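Local coordinates for protein putative secreted glycosylhydrolase (Parabacteroides distasonis ATCC 8503, PDB 3IMM) that is a putative secreted glycosyl hydrolase, probably acting on sugar substrates as a member of the 3-keto-disaccharide hydrolase family, at residues A110-V115 with N139-T144. Numbering follows the deposited sequence.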
loop_
_atom_site.group_PDB
_atom_site.type_symbol
_atom_site.label_atom_id
_atom_site.label_comp_id
_atom_site.label_asym_id
_atom_site.label_seq_id
_atom_site.Cartn_x
_atom_site.Cartn_y
_atom_site.Cartn_z
ATOM N N ALA A 110 -4.948 -11.198 4.126
ATOM C CA ALA A 110 -4.662 -11.901 2.870
ATOM C C ALA A 110 -5.132 -13.341 3.038
ATOM O O ALA A 110 -5.273 -13.819 4.161
ATOM C CB ALA A 110 -3.186 -11.829 2.531
ATOM N N VAL A 111 -5.430 -14.029 1.931
ATOM C CA VAL A 111 -5.936 -15.401 2.034
ATOM C C VAL A 111 -4.801 -16.383 2.352
ATOM O O VAL A 111 -5.028 -17.396 3.028
ATOM C CB VAL A 111 -6.809 -15.874 0.815
ATOM C CG1 VAL A 111 -8.205 -15.166 0.849
ATOM C CG2 VAL A 111 -6.117 -15.712 -0.531
ATOM N N GLN A 112 -3.585 -16.093 1.885
ATOM C CA GLN A 112 -2.416 -16.871 2.326
ATOM C C GLN A 112 -1.361 -15.886 2.720
ATOM O O GLN A 112 -1.318 -14.785 2.173
ATOM C CB GLN A 112 -1.823 -17.768 1.231
ATOM C CG GLN A 112 -2.631 -17.969 -0.074
ATOM C CD GLN A 112 -1.745 -18.501 -1.246
ATOM O OE1 GLN A 112 -2.096 -18.364 -2.438
ATOM N NE2 GLN A 112 -0.588 -19.097 -0.898
ATOM N N ASP A 113 -0.500 -16.268 3.663
ATOM C CA ASP A 113 0.670 -15.429 3.945
ATOM C C ASP A 113 1.904 -16.177 3.461
ATOM O O ASP A 113 1.822 -17.317 2.967
ATOM C CB ASP A 113 0.785 -14.972 5.429
ATOM C CG ASP A 113 1.243 -16.102 6.381
ATOM O OD1 ASP A 113 0.942 -17.307 6.092
ATOM O OD2 ASP A 113 1.892 -15.774 7.416
ATOM N N LYS A 114 3.027 -15.481 3.605
ATOM C CA LYS A 114 4.302 -15.898 3.084
ATOM C C LYS A 114 4.197 -16.197 1.579
ATOM O O LYS A 114 4.923 -17.022 1.036
ATOM C CB LYS A 114 4.829 -17.066 3.900
ATOM C CG LYS A 114 5.027 -16.750 5.367
ATOM C CD LYS A 114 5.705 -17.946 6.068
ATOM C CE LYS A 114 5.881 -17.683 7.549
ATOM N NZ LYS A 114 6.970 -18.538 8.100
ATOM N N VAL A 115 3.321 -15.465 0.904
ATOM C CA VAL A 115 3.440 -15.280 -0.553
ATOM C C VAL A 115 4.591 -14.292 -0.875
ATOM O O VAL A 115 5.232 -14.375 -1.914
ATOM C CB VAL A 115 2.112 -14.831 -1.137
ATOM C CG1 VAL A 115 2.222 -14.562 -2.651
ATOM C CG2 VAL A 115 1.026 -15.917 -0.799
ATOM N N ASN A 139 3.024 -11.485 -6.321
ATOM C CA ASN A 139 3.788 -12.553 -6.927
ATOM C C ASN A 139 2.918 -13.527 -7.746
ATOM O O ASN A 139 3.103 -14.739 -7.721
ATOM C CB ASN A 139 4.645 -13.251 -5.849
ATOM C CG ASN A 139 5.647 -12.303 -5.244
ATOM O OD1 ASN A 139 6.139 -11.393 -5.947
ATOM N ND2 ASN A 139 5.889 -12.415 -3.945
ATOM N N GLY A 140 1.960 -12.956 -8.468
ATOM C CA GLY A 140 1.077 -13.701 -9.314
ATOM C C GLY A 140 -0.059 -14.406 -8.601
ATOM O O GLY A 140 -0.782 -15.131 -9.225
ATOM N N LYS A 141 -0.235 -14.173 -7.308
ATOM C CA LYS A 141 -1.316 -14.812 -6.517
ATOM C C LYS A 141 -2.339 -13.783 -6.100
ATOM O O LYS A 141 -1.991 -12.745 -5.502
ATOM C CB LYS A 141 -0.778 -15.444 -5.256
ATOM C CG LYS A 141 0.328 -16.465 -5.433
ATOM C CD LYS A 141 -0.194 -17.805 -5.857
ATOM C CE LYS A 141 0.899 -18.854 -5.995
ATOM N NZ LYS A 141 0.594 -19.965 -6.991
ATOM N N LYS A 142 -3.611 -14.065 -6.386
ATOM C CA LYS A 142 -4.685 -13.227 -5.900
ATOM C C LYS A 142 -4.821 -13.434 -4.392
ATOM O O LYS A 142 -5.399 -14.429 -3.948
ATOM C CB LYS A 142 -5.975 -13.570 -6.633
ATOM C CG LYS A 142 -7.127 -12.633 -6.333
ATOM C CD LYS A 142 -8.178 -12.676 -7.452
ATOM C CE LYS A 142 -8.995 -13.922 -7.465
ATOM N NZ LYS A 142 -9.442 -14.355 -6.118
ATOM N N VAL A 143 -4.320 -12.480 -3.617
ATOM C CA VAL A 143 -4.295 -12.613 -2.174
ATOM C C VAL A 143 -5.435 -11.896 -1.436
ATOM O O VAL A 143 -5.824 -12.334 -0.378
ATOM C CB VAL A 143 -2.926 -12.247 -1.548
ATOM C CG1 VAL A 143 -1.879 -13.269 -2.030
ATOM C CG2 VAL A 143 -2.496 -10.843 -1.878
ATOM N N THR A 144 -5.989 -10.839 -2.011
ATOM C CA THR A 144 -6.912 -9.981 -1.272
ATOM C C THR A 144 -7.910 -9.403 -2.227
ATOM O O THR A 144 -7.553 -8.949 -3.316
ATOM C CB THR A 144 -6.134 -8.849 -0.526
ATOM O OG1 THR A 144 -5.104 -9.462 0.256
ATOM C CG2 THR A 144 -7.050 -7.983 0.362
#
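Val143 packs between Ala110 and Val115, joining loop 110-115 to strand 141-147, at one edge of the six-stranded sheet. Its CG1 lies 4.1 Å from Val115 CG2, the two side chains running past one another in opposite senses. The short Ala110 side chain lets the loop backbone come close, its CA 3.5 Å from Val143 O, which takes the Val111 N-H at 2.9 Å. A classic beta bulge sets Val143 and Thr144 opposite Val136 of strand 133-138; buried Thr144 OG1 bonds to the Gly102 carbonyl. Asn139 and Gly140 turn the hairpin between these strands with positive phi, which both residue types tolerate. Asn139 ND2 reaches Val115 O at 2.9 Å from 36° above the carbonyl plane and also bonds Asn123 OD1, while OD1 accepts from His124 N. An alanine here would probably leave Val115 O and Asn123 OD1 without this donor, His124 N without this acceptor, and the loop end freer to move. The outer side is looser: Val115 CG1, anti to the backbone N (chi1 177°), meets Lys141 CG at 3.9 Å, and the Gln112 side chain crosses that of Lys141, OE1 only reaching CD at 4.0 Å; polar ends suit both to solvent. The chemistry implies a loop clasped by one polar bond at each end, with small apolar groups between.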